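Side-chain contacts in CaaX farnesyltransferase beta subunit Ram1 (Aspergillus fumigatus, PDB 4L9P), which forms with the alpha subunit Ram2 the zinc-dependent enzyme that farnesylates the cysteine of C-terminal CaaX sequences, and is probably the subunit that binds the peptide: residues V260-D265 / S463-K468; G287-L292 / C323-P328; R327-V332 / D384-L389; N374-V379 / G398-R403; D452-V455 / F461-A464. All blocks are in the same frame, centred on the assembly; numbering follows the deposited sequence. Where two conformers were deposited one is given.

Contact 1. Residues V260-D265 / S463-K468; sequences VHALLD and SAFSWK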
# COMPACT_ATOMS: atom_id res chain seq x y z
N VAL B 260 -12.29 8.20 -6.63
CA VAL B 260 -13.10 8.50 -7.84
C VAL B 260 -14.47 9.08 -7.45
O VAL B 260 -14.93 10.08 -8.04
CB VAL B 260 -13.29 7.26 -8.66
CG1 VAL B 260 -14.33 7.44 -9.81
CG2 VAL B 260 -11.90 6.83 -9.25
N HIS B 261 -15.08 8.47 -6.44
CA HIS B 261 -16.41 8.92 -6.00
C HIS B 261 -16.34 10.38 -5.55
O HIS B 261 -17.22 11.20 -5.92
CB HIS B 261 -16.84 7.99 -4.87
CG HIS B 261 -18.24 8.19 -4.40
ND1 HIS B 261 -18.64 9.30 -3.68
CD2 HIS B 261 -19.36 7.44 -4.61
CE1 HIS B 261 -19.95 9.20 -3.44
NE2 HIS B 261 -20.41 8.08 -4.00
N ALA B 262 -15.35 10.72 -4.74
CA ALA B 262 -15.22 12.08 -4.21
C ALA B 262 -14.90 13.09 -5.30
O ALA B 262 -15.52 14.16 -5.37
CB ALA B 262 -14.11 12.15 -3.15
N LEU B 263 -13.91 12.79 -6.15
CA LEU B 263 -13.51 13.82 -7.11
C LEU B 263 -14.61 14.08 -8.18
O LEU B 263 -14.64 15.16 -8.74
CB LEU B 263 -12.20 13.45 -7.81
CG LEU B 263 -11.01 13.50 -6.87
CD1 LEU B 263 -9.74 12.97 -7.63
CD2 LEU B 263 -10.72 14.92 -6.38
N LEU B 264 -15.46 13.10 -8.48
CA LEU B 264 -16.54 13.24 -9.46
C LEU B 264 -17.87 13.66 -8.78
O LEU B 264 -18.90 13.76 -9.46
CB LEU B 264 -16.75 11.93 -10.21
CG LEU B 264 -15.51 11.46 -11.02
CD1 LEU B 264 -15.97 10.19 -11.77
CD2 LEU B 264 -14.86 12.49 -11.94
N ASP B 265 -17.85 13.92 -7.47
CA ASP B 265 -19.04 14.26 -6.67
C ASP B 265 -20.19 13.28 -7.00
O ASP B 265 -21.31 13.70 -7.35
CB ASP B 265 -19.47 15.70 -6.92
CG ASP B 265 -20.60 16.14 -5.98
OD1 ASP B 265 -20.60 15.62 -4.82
OD2 ASP B 265 -21.52 16.93 -6.41
N SER B 463 -13.89 17.58 4.93
CA SER B 463 -12.55 17.68 5.47
C SER B 463 -11.50 17.38 4.39
O SER B 463 -10.45 18.02 4.31
CB SER B 463 -12.43 16.70 6.64
OG SER B 463 -11.12 16.71 7.17
N ALA B 464 -11.80 16.42 3.52
CA ALA B 464 -10.84 16.05 2.46
C ALA B 464 -10.52 17.21 1.56
O ALA B 464 -9.45 17.25 0.98
CB ALA B 464 -11.38 14.89 1.60
N PHE B 465 -11.48 18.13 1.42
CA PHE B 465 -11.28 19.32 0.58
C PHE B 465 -10.85 20.55 1.39
O PHE B 465 -10.93 21.69 0.88
CB PHE B 465 -12.48 19.57 -0.33
CG PHE B 465 -12.65 18.47 -1.38
CD1 PHE B 465 -11.79 18.44 -2.49
CD2 PHE B 465 -13.58 17.45 -1.23
CE1 PHE B 465 -11.87 17.41 -3.43
CE2 PHE B 465 -13.65 16.39 -2.20
CZ PHE B 465 -12.80 16.39 -3.27
N SER B 466 -10.42 20.33 2.62
CA SER B 466 -10.01 21.41 3.52
C SER B 466 -8.49 21.43 3.68
O SER B 466 -7.96 22.30 4.38
CB SER B 466 -10.68 21.23 4.88
OG SER B 466 -10.00 20.25 5.65
N TRP B 467 -7.74 20.48 3.09
CA TRP B 467 -6.29 20.42 3.28
C TRP B 467 -5.60 21.60 2.62
O TRP B 467 -5.90 21.97 1.48
CB TRP B 467 -5.78 19.09 2.67
CG TRP B 467 -6.09 17.90 3.52
CD1 TRP B 467 -7.30 17.22 3.61
CD2 TRP B 467 -5.23 17.31 4.51
NE1 TRP B 467 -7.19 16.21 4.55
CE2 TRP B 467 -5.95 16.24 5.12
CE3 TRP B 467 -3.89 17.55 4.89
CZ2 TRP B 467 -5.38 15.39 6.07
CZ3 TRP B 467 -3.34 16.74 5.88
CH2 TRP B 467 -4.09 15.70 6.47
N LYS B 468 -4.66 22.18 3.37
CA LYS B 468 -3.87 23.34 2.94
C LYS B 468 -2.42 23.04 3.18
O LYS B 468 -2.07 22.02 3.79
CB LYS B 468 -4.34 24.63 3.66
CG LYS B 468 -5.81 24.92 3.24
CD LYS B 468 -6.23 26.30 3.42
CE LYS B 468 -7.77 26.46 3.33
NZ LYS B 468 -8.49 26.00 2.09
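Ala262 O, the carbonyl that the ring of Phe465 approaches, is gripped twice: the backbone N of Asp265 lies 3.1 Å from Ala262 O within the same helix end, and Arg509 NH1 reaches it from helix 502-513. Phe465 CZ stops obliquely beside this oxygen and offers it no bond. The apolar side of the meeting is Leu263. Its CD2 comes to 4.0 Å from Phe465 CZ, at the ring edge and near the ring plane, because CG sits anti to the carbonyl carbon (chi1 -69°) and carries the branch forward from a CB that does not itself aim at residues 463-468. Ala262 points its CB at the ring, 4.4 Å from Phe465 CE2, and being no more than a methyl it lets the ring come close to the helix. Phe498 meets Phe465 with its own ring at a shallow angle.

The segment 463-468 is shaped by a tight turn, in which Ser466 N binds Ser463 O over 2.9 Å; in one of two conformers the Ser466 hydroxyl bonds to that oxygen too. On the other segment Asp265 closes helix 251-263 in a Schellman motif and forms a salt bridge with Lys458. With Ala262 O already bonded to Asp265 N and Arg509, the meeting of this toroid helix with the loop probably rests on dispersion between hydrocarbon surfaces.

Contact 2. Residues G287-L292 / C323-P328; sequences GLPEYL and CLLGRP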
# COMPACT_ATOMS: atom_id res chain seq x y z
N GLY B 287 -20.57 0.69 6.32
CA GLY B 287 -19.78 -0.48 6.67
C GLY B 287 -18.32 -0.28 6.29
O GLY B 287 -17.49 -1.17 6.58
N LEU B 288 -17.97 0.84 5.66
CA LEU B 288 -16.59 1.02 5.14
C LEU B 288 -15.51 1.29 6.21
O LEU B 288 -14.53 0.58 6.27
CB LEU B 288 -16.57 2.14 4.09
CG LEU B 288 -15.18 2.45 3.49
CD1 LEU B 288 -14.53 1.18 2.86
CD2 LEU B 288 -15.38 3.53 2.45
N PRO B 289 -15.74 2.23 7.14
CA PRO B 289 -14.67 2.38 8.15
C PRO B 289 -14.57 1.13 9.05
O PRO B 289 -13.47 0.84 9.53
CB PRO B 289 -15.07 3.66 8.94
CG PRO B 289 -16.60 3.74 8.75
CD PRO B 289 -16.86 3.18 7.32
N GLU B 290 -15.69 0.46 9.31
CA GLU B 290 -15.63 -0.79 10.07
C GLU B 290 -14.77 -1.85 9.31
O GLU B 290 -13.94 -2.54 9.95
CB GLU B 290 -17.04 -1.34 10.30
CG GLU B 290 -17.90 -0.39 11.14
CD GLU B 290 -18.70 0.61 10.35
OE1 GLU B 290 -18.43 0.84 9.17
OE2 GLU B 290 -19.65 1.19 10.93
N TYR B 291 -14.93 -1.95 7.99
CA TYR B 291 -14.13 -2.85 7.19
C TYR B 291 -12.65 -2.44 7.34
O TYR B 291 -11.77 -3.29 7.54
CB TYR B 291 -14.59 -2.75 5.75
CG TYR B 291 -13.60 -3.32 4.75
CD1 TYR B 291 -13.49 -4.68 4.55
CD2 TYR B 291 -12.76 -2.47 4.05
CE1 TYR B 291 -12.59 -5.22 3.61
CE2 TYR B 291 -11.87 -2.94 3.15
CZ TYR B 291 -11.73 -4.29 2.93
OH TYR B 291 -10.87 -4.71 1.95
N LEU B 292 -12.36 -1.15 7.23
CA LEU B 292 -10.95 -0.76 7.32
C LEU B 292 -10.38 -1.06 8.73
O LEU B 292 -9.23 -1.50 8.86
CB LEU B 292 -10.80 0.73 7.01
CG LEU B 292 -11.24 1.11 5.59
CD1 LEU B 292 -11.29 2.65 5.35
CD2 LEU B 292 -10.29 0.44 4.54
N CYS B 323 -9.77 9.32 5.89
CA CYS B 323 -9.82 10.77 5.84
C CYS B 323 -10.76 11.31 4.76
O CYS B 323 -11.01 12.54 4.73
CB CYS B 323 -8.38 11.35 5.67
SG CYS B 323 -7.40 11.01 7.21
N LEU B 324 -11.26 10.48 3.84
CA LEU B 324 -12.38 10.89 2.98
C LEU B 324 -13.75 10.80 3.67
O LEU B 324 -14.79 11.25 3.12
CB LEU B 324 -12.42 9.95 1.75
CG LEU B 324 -11.33 10.18 0.74
CD1 LEU B 324 -11.42 9.10 -0.30
CD2 LEU B 324 -11.51 11.53 0.06
N LEU B 325 -13.78 10.22 4.86
CA LEU B 325 -15.03 10.01 5.58
C LEU B 325 -15.36 11.03 6.65
O LEU B 325 -16.49 11.09 7.13
CB LEU B 325 -15.09 8.60 6.21
CG LEU B 325 -14.74 7.49 5.21
CD1 LEU B 325 -14.75 6.12 5.94
CD2 LEU B 325 -15.69 7.48 4.01
N GLY B 326 -14.36 11.80 7.08
CA GLY B 326 -14.59 12.82 8.11
C GLY B 326 -13.25 13.39 8.50
O GLY B 326 -12.24 13.16 7.79
N ARG B 327 -13.23 14.18 9.58
CA ARG B 327 -11.98 14.82 9.99
C ARG B 327 -11.02 13.76 10.52
O ARG B 327 -11.43 12.83 11.21
CB ARG B 327 -12.29 15.81 11.10
CG ARG B 327 -13.09 16.98 10.57
CD ARG B 327 -13.36 17.99 11.66
NE ARG B 327 -13.82 19.27 11.08
CZ ARG B 327 -13.79 20.45 11.72
NH1 ARG B 327 -13.37 20.58 12.98
NH2 ARG B 327 -14.23 21.55 11.10
N PRO B 328 -9.72 13.89 10.22
CA PRO B 328 -8.74 12.88 10.66
C PRO B 328 -8.75 12.60 12.16
O PRO B 328 -8.71 11.45 12.61
CB PRO B 328 -7.41 13.48 10.23
CG PRO B 328 -7.76 14.30 9.01
CD PRO B 328 -9.12 14.93 9.36
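Leu325 meets Pro289 and Leu288 where two neighbouring parts of the alpha-alpha toroid come together: the short helix 288-293 and the turn that joins helix 312-323 to helix 328-335. In the first shell, Leu325 CD1 settles against the proline ring, 3.9 Å from Pro289 CD and equally far from Pro289 CB, with CG scarcely more distant, so one methyl touches the pyrrolidine broadly and not at a single atom. The other branch of Leu325 turns to Leu288, whose CD2 faces it more loosely.

The first torsion of Leu325 sets up this fork. With CG anti to the carbonyl carbon (chi1 -51°), the side chain is carried toward helix 288-293, and there its two methyls divide between Pro289 and Leu288. Pro289 is well placed because it stands in the first turn, where a residue need not give an N-H to a helix bond, and its rigid ring offers a fixed apolar surface. Gly287, at the N-cap with positive phi, starts that helix.

Further out, Leu288 packs on Ala254 and Met258 of helix 251-263, and Pro289 on Leu322 and Tyr335, while Thr285 touches Leu325. Beyond Leu325 comes Gly326, extended and the first residue to leave helical angles, which leads into Arg327, the N-cap of helix 328-335. The loosest part of the first shell is the meeting of branched ends, Leu288 CD2 to Leu325 CD2 at 4.3 Å.

Contact 3. Residues R327-V332 / D384-L389; sequences RPEVVV and DGTQPL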
# COMPACT_ATOMS: atom_id res chain seq x y z
N ARG B 327 -13.23 14.18 9.58
CA ARG B 327 -11.98 14.82 9.99
C ARG B 327 -11.02 13.76 10.52
O ARG B 327 -11.43 12.83 11.21
CB ARG B 327 -12.29 15.81 11.10
CG ARG B 327 -13.09 16.98 10.57
CD ARG B 327 -13.36 17.99 11.66
NE ARG B 327 -13.82 19.27 11.08
CZ ARG B 327 -13.79 20.45 11.72
NH1 ARG B 327 -13.37 20.58 12.98
NH2 ARG B 327 -14.23 21.55 11.10
N PRO B 328 -9.72 13.89 10.22
CA PRO B 328 -8.74 12.88 10.66
C PRO B 328 -8.75 12.60 12.16
O PRO B 328 -8.71 11.45 12.61
CB PRO B 328 -7.41 13.48 10.23
CG PRO B 328 -7.76 14.30 9.01
CD PRO B 328 -9.12 14.93 9.36
N GLU B 329 -8.91 13.66 12.98
CA GLU B 329 -8.86 13.47 14.43
C GLU B 329 -10.15 12.82 14.98
O GLU B 329 -10.20 12.45 16.16
CB GLU B 329 -8.62 14.85 15.12
CG GLU B 329 -9.80 15.83 14.95
CD GLU B 329 -9.78 16.72 13.69
OE1 GLU B 329 -9.16 16.35 12.65
OE2 GLU B 329 -10.43 17.83 13.72
N VAL B 330 -11.17 12.71 14.13
CA VAL B 330 -12.37 11.96 14.52
C VAL B 330 -12.27 10.55 14.00
O VAL B 330 -12.37 9.58 14.77
CB VAL B 330 -13.66 12.64 13.97
CG1 VAL B 330 -14.92 11.78 14.24
CG2 VAL B 330 -13.80 14.05 14.62
N VAL B 331 -12.01 10.40 12.71
CA VAL B 331 -12.18 9.09 12.11
C VAL B 331 -11.00 8.18 12.43
O VAL B 331 -11.20 7.04 12.80
CB VAL B 331 -12.40 9.23 10.57
CG1 VAL B 331 -12.70 7.89 9.98
CG2 VAL B 331 -13.53 10.22 10.26
N VAL B 332 -9.76 8.67 12.38
CA VAL B 332 -8.62 7.76 12.50
C VAL B 332 -8.54 7.15 13.92
O VAL B 332 -8.42 5.95 14.04
CB VAL B 332 -7.31 8.44 12.09
CG1 VAL B 332 -6.11 7.48 12.33
CG2 VAL B 332 -7.39 8.81 10.61
N ASP B 384 -3.12 16.24 15.73
CA ASP B 384 -3.19 17.71 15.91
C ASP B 384 -4.59 18.27 15.87
O ASP B 384 -4.90 19.29 16.52
CB ASP B 384 -2.44 18.40 14.77
CG ASP B 384 -0.96 18.26 14.87
OD1 ASP B 384 -0.44 17.92 15.97
OD2 ASP B 384 -0.31 18.47 13.82
N GLY B 385 -5.46 17.64 15.11
CA GLY B 385 -6.78 18.18 14.83
C GLY B 385 -6.77 19.25 13.76
O GLY B 385 -5.70 19.70 13.28
N THR B 386 -7.97 19.68 13.42
CA THR B 386 -8.20 20.61 12.35
C THR B 386 -7.69 22.00 12.76
O THR B 386 -7.92 22.44 13.89
CB THR B 386 -9.72 20.58 12.01
OG1 THR B 386 -10.00 19.33 11.35
CG2 THR B 386 -10.08 21.67 11.08
N GLN B 387 -6.97 22.65 11.85
CA GLN B 387 -6.43 24.00 12.12
C GLN B 387 -7.44 25.05 11.73
O GLN B 387 -7.90 25.10 10.62
CB GLN B 387 -5.09 24.19 11.40
CG GLN B 387 -4.13 23.00 11.62
CD GLN B 387 -3.55 22.96 13.03
OE1 GLN B 387 -2.85 23.89 13.42
NE2 GLN B 387 -3.85 21.86 13.80
N PRO B 388 -7.81 25.92 12.67
CA PRO B 388 -8.80 26.91 12.25
C PRO B 388 -8.13 28.04 11.43
O PRO B 388 -7.02 28.47 11.80
CB PRO B 388 -9.33 27.44 13.58
CG PRO B 388 -8.14 27.29 14.53
CD PRO B 388 -7.49 25.98 14.11
N LEU B 389 -8.75 28.49 10.34
CA LEU B 389 -8.17 29.64 9.65
C LEU B 389 -8.21 30.90 10.54
O LEU B 389 -7.25 31.68 10.53
CB LEU B 389 -8.83 29.89 8.29
CG LEU B 389 -8.52 28.88 7.19
CD1 LEU B 389 -8.73 29.57 5.82
CD2 LEU B 389 -7.11 28.32 7.31
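Two hydrogen bonds from Thr386 converge on one carboxylate oxygen of Glu329. Thr386 OG1 donates to Glu329 OE2 over 2.8 Å, using the syn lone pair, the one on the side of OE1. The backbone N of Thr386 adds a weak bond to Glu329 OE2, 3.1 Å long and bent to 139°. Threonine suits the place because hydroxyl and amide of a single residue can reach one oxygen together. Glu329 gets there by folding back: CG lies between the backbone N and the carbonyl carbon (chi1 66°), and a further bend at chi2 brings the carboxylate over the loop.

Van der Waals contact fills the rest. The folded Glu329 chain rests on Gly385, with CG 3.8 Å from Gly385 CA; glycine fits here since the backbone, with positive phi at the end of helix 375-384, would jam a CB against the preceding carbonyl. The extended Arg327 chain crosses Thr386 and lays its guanidinium over it, Thr386 CG2 standing 3.9 Å above the centre of the plane. Arg327 CD also passes 3.6 Å from Thr386 OG1.

Inside the loop, Gln387 NE2 gives a hydrogen bond of 2.9 Å to Gly385 O, nearly straight at 163° but from above the carbonyl plane. Farther along, Leu389 N bonds to Asp452. Glu329 sits in the first turn of helix 328-335; that helix end, and perhaps the arginine nearby, would tend to keep the carboxylate ionised, able to accept both Thr386 bonds that hold the loop after helix 375-384 to the start of helix 328-335.

Contact 4. Residues N374-V379 / G398-R403; sequences NCWPLV and GNLYSR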
# COMPACT_ATOMS: atom_id res chain seq x y z
N ASN B 374 3.39 9.64 3.01
CA ASN B 374 2.14 10.38 3.05
C ASN B 374 1.15 9.83 4.05
O ASN B 374 0.08 10.46 4.27
CB ASN B 374 1.53 10.53 1.65
CG ASN B 374 2.07 11.78 0.95
OD1 ASN B 374 2.17 12.86 1.62
ND2 ASN B 374 2.33 11.71 -0.35
N CYS B 375 1.49 8.72 4.74
CA CYS B 375 0.71 8.41 5.95
C CYS B 375 0.97 9.45 7.03
O CYS B 375 0.09 9.70 7.89
CB CYS B 375 1.06 7.06 6.56
SG CYS B 375 0.45 5.65 5.56
N TRP B 376 2.16 10.06 7.03
CA TRP B 376 2.51 10.95 8.15
C TRP B 376 1.62 12.20 8.29
O TRP B 376 1.18 12.50 9.41
CB TRP B 376 4.01 11.31 8.13
CG TRP B 376 4.81 10.12 8.64
CD1 TRP B 376 5.69 9.29 7.91
CD2 TRP B 376 4.78 9.57 9.98
NE1 TRP B 376 6.21 8.31 8.75
CE2 TRP B 376 5.67 8.44 10.00
CE3 TRP B 376 4.08 9.91 11.15
CZ2 TRP B 376 5.90 7.69 11.15
CZ3 TRP B 376 4.27 9.10 12.31
CH2 TRP B 376 5.19 8.02 12.28
N PRO B 377 1.35 12.94 7.19
CA PRO B 377 0.44 14.09 7.38
C PRO B 377 -0.94 13.64 7.85
O PRO B 377 -1.60 14.42 8.57
CB PRO B 377 0.34 14.72 5.98
CG PRO B 377 1.47 14.15 5.16
CD PRO B 377 1.97 12.88 5.85
N LEU B 378 -1.36 12.45 7.43
CA LEU B 378 -2.70 11.98 7.84
C LEU B 378 -2.69 11.66 9.33
O LEU B 378 -3.59 12.10 10.09
CB LEU B 378 -3.10 10.70 7.06
CG LEU B 378 -3.09 10.95 5.55
CD1 LEU B 378 -3.46 9.61 4.81
CD2 LEU B 378 -4.00 12.09 5.07
N VAL B 379 -1.67 10.92 9.81
CA VAL B 379 -1.63 10.56 11.24
C VAL B 379 -1.39 11.84 12.06
O VAL B 379 -1.98 12.06 13.14
CB VAL B 379 -0.53 9.50 11.50
CG1 VAL B 379 -0.24 9.31 13.06
CG2 VAL B 379 -0.99 8.17 10.84
N GLY B 398 4.29 18.00 15.14
CA GLY B 398 5.42 18.12 14.22
C GLY B 398 5.56 16.81 13.42
O GLY B 398 4.65 15.97 13.36
N ASN B 399 6.74 16.61 12.84
CA ASN B 399 7.02 15.43 12.04
C ASN B 399 7.58 14.38 12.92
O ASN B 399 8.55 14.63 13.64
CB ASN B 399 8.01 15.80 10.95
CG ASN B 399 7.44 16.81 10.05
OD1 ASN B 399 6.34 16.57 9.49
ND2 ASN B 399 8.10 18.00 9.94
N LEU B 400 6.95 13.21 12.91
CA LEU B 400 7.32 12.12 13.80
C LEU B 400 8.28 11.09 13.19
O LEU B 400 8.47 10.05 13.76
CB LEU B 400 6.03 11.46 14.36
CG LEU B 400 5.20 12.43 15.24
CD1 LEU B 400 3.94 11.66 15.73
CD2 LEU B 400 5.97 13.00 16.42
N TYR B 401 8.84 11.40 12.03
CA TYR B 401 9.80 10.58 11.31
C TYR B 401 10.95 11.54 10.93
O TYR B 401 10.88 12.75 11.20
CB TYR B 401 9.19 9.97 10.02
CG TYR B 401 8.81 11.01 9.00
CD1 TYR B 401 7.67 11.77 9.13
CD2 TYR B 401 9.61 11.20 7.88
CE1 TYR B 401 7.33 12.75 8.19
CE2 TYR B 401 9.27 12.16 6.90
CZ TYR B 401 8.12 12.93 7.05
OH TYR B 401 7.84 13.89 6.06
N SER B 402 12.00 11.00 10.29
CA SER B 402 13.16 11.79 9.90
C SER B 402 13.04 12.26 8.46
O SER B 402 13.27 11.50 7.50
CB SER B 402 14.46 10.96 10.08
OG SER B 402 15.56 11.72 9.56
N ARG B 403 12.75 13.56 8.29
CA ARG B 403 12.74 14.12 6.94
C ARG B 403 14.14 14.11 6.32
O ARG B 403 14.29 13.88 5.12
CB ARG B 403 12.17 15.56 6.96
CG ARG B 403 10.66 15.63 7.26
CD ARG B 403 10.12 17.14 7.10
NE ARG B 403 10.76 18.09 7.95
CZ ARG B 403 11.36 19.19 7.55
NH1 ARG B 403 11.36 19.61 6.24
NH2 ARG B 403 11.90 19.96 8.48
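Tyr401 tucks its CG between its own backbone N and carbonyl carbon (chi1 64°), while Trp376 sets CG anti to the carbonyl carbon (chi1 -76°); together these rotations bring the phenol over the indole. The result is an offset stack. The centroid of the Tyr401 ring lies 4.3 Å from that of the five-membered ring of Trp376, the planes open by 19°, and the two side chains run past each other in opposite directions. Overlap is closest at the indole's pyrrole side, where Tyr401 CD1 is 3.3 Å from Trp376 CG. Tyr401 CB contributes a CH-pi contact over the face of the five-membered ring, 4.0 Å from its centroid.

Leu400 covers the benzo end: its CB lies 3.6 Å from Trp376 CZ3, and its carbonyl oxygen also stands over an indole face. Two consecutive loop residues thus cover the length of the indole. Tryptophan suits the spot because its wide flat surface can meet both at once, and it packs as well against Leu342 and Leu345 of helix 338-346.

Gln380, one turn along helix 375-384, bonds to Leu400 N and to the side chain of Asn399, and so positions the loop. Tyr401 rests on Thr443 and Val444 of helix 431-444, and its carbonyl accepts a hydrogen bond from Asn344 of the alpha subunit Ram2. Dispersion between polarisable rings probably carries most of this buried contact, while Leu400 N, bonded to Gln380, and Tyr401 O, bonded to Asn344 of the alpha subunit, tie the toroid wall to the heterodimer interface.

Contact 5. Residues D452-V455 / F461-A464; sequences DSSV and FSSA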
# COMPACT_ATOMS: atom_id res chain seq x y z
N ASP B 452 -10.67 24.23 8.84
CA ASP B 452 -12.12 24.38 8.91
C ASP B 452 -12.67 25.10 7.68
O ASP B 452 -13.83 25.56 7.70
CB ASP B 452 -12.52 25.12 10.20
CG ASP B 452 -11.90 26.54 10.31
OD1 ASP B 452 -11.12 26.93 9.43
OD2 ASP B 452 -12.19 27.28 11.31
N SER B 453 -11.84 25.22 6.65
CA SER B 453 -12.22 25.89 5.41
C SER B 453 -12.14 24.97 4.21
O SER B 453 -11.05 24.61 3.79
CB SER B 453 -11.30 27.10 5.20
OG SER B 453 -11.78 27.86 4.10
N SER B 454 -13.29 24.57 3.70
CA SER B 454 -13.30 23.60 2.61
C SER B 454 -13.66 24.19 1.29
O SER B 454 -14.47 25.10 1.25
CB SER B 454 -14.25 22.44 2.97
OG SER B 454 -14.27 21.47 1.92
N VAL B 455 -13.06 23.72 0.21
CA VAL B 455 -13.51 24.14 -1.12
C VAL B 455 -14.81 23.45 -1.52
O VAL B 455 -15.49 23.91 -2.44
CB VAL B 455 -12.47 23.97 -2.26
CG1 VAL B 455 -11.18 24.71 -1.95
CG2 VAL B 455 -12.20 22.54 -2.54
N PHE B 461 -17.38 14.79 2.23
CA PHE B 461 -15.96 14.76 2.05
C PHE B 461 -15.44 16.15 2.41
O PHE B 461 -14.41 16.55 1.90
CB PHE B 461 -15.67 14.49 0.57
CG PHE B 461 -16.19 13.16 0.07
CD1 PHE B 461 -15.53 11.97 0.38
CD2 PHE B 461 -17.28 13.10 -0.74
CE1 PHE B 461 -16.01 10.70 -0.09
CE2 PHE B 461 -17.80 11.84 -1.19
CZ PHE B 461 -17.14 10.64 -0.93
N SER B 462 -16.11 16.90 3.30
CA SER B 462 -15.71 18.29 3.47
C SER B 462 -14.27 18.43 3.98
O SER B 462 -13.51 19.28 3.47
CB SER B 462 -16.72 19.04 4.37
OG SER B 462 -16.37 20.39 4.54
N SER B 463 -13.89 17.58 4.93
CA SER B 463 -12.55 17.68 5.47
C SER B 463 -11.50 17.38 4.39
O SER B 463 -10.45 18.02 4.31
CB SER B 463 -12.43 16.70 6.64
OG SER B 463 -11.12 16.71 7.17
N ALA B 464 -11.80 16.42 3.52
CA ALA B 464 -10.84 16.05 2.46
C ALA B 464 -10.52 17.21 1.56
O ALA B 464 -9.45 17.25 0.98
CB ALA B 464 -11.38 14.89 1.60
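Ser454 and Ser462 join two parts of the long connection in a two-stranded beta hairpin, the loop that runs from strand 446-449 to strand 468-471, and they bury nearly all the surface of this contact. Ser454 is the donor: its OG lies 2.8 Å from Ser462 O. The hydroxyl is carried across because OG stands anti to the backbone N (chi1 180°). Ser454 CB follows, 3.3 Å from the same carbonyl oxygen of Ser462.

Serine fits position 454, near the surface, because its short side chain can both give and take a hydrogen bond. Ser454 OG does so, since Ser456 N bonds to it two residues on, as in an ST turn; one hydroxyl thereby ties a local bend to a more distant part of the loop. Ser462 enters the bond through its backbone O, and in the conformer given its OG packs 3.3 Å from Ser454 CB. Beyond the pair, Val455 is held by a backbone bond to Phe465, and Phe461 turns its ring inward onto Met258 and Ala262 of helix 251-263. Ser454 OG approaches Ser462 O in the carbonyl plane, on a lone pair, with a C=O...OG angle of 127°.

How the contacts relate
Contacts 1 and 4 are buried, contacts 2 and 3 partly so, and contact 5 lies at the surface. Contacts 1, 2 and 4 are apolar or aromatic, while contacts 3 and 5 add hydroxyl and carboxylate bonds. Contacts 1 and 5 lie on one hairpin loop: Phe465 meets helix 251-263, and Ser454 and Ser462 close the loop on itself. Contacts 2 and 3 share Arg327 and Pro328, the start of helix 328-335, and Ser463 OG packs on both residues. Trp467 reaches from the segment of contact 1 to Pro377 and Leu378 in contact 4, which alone among the five also touches the alpha subunit. Contacts 4 and 5 do not touch.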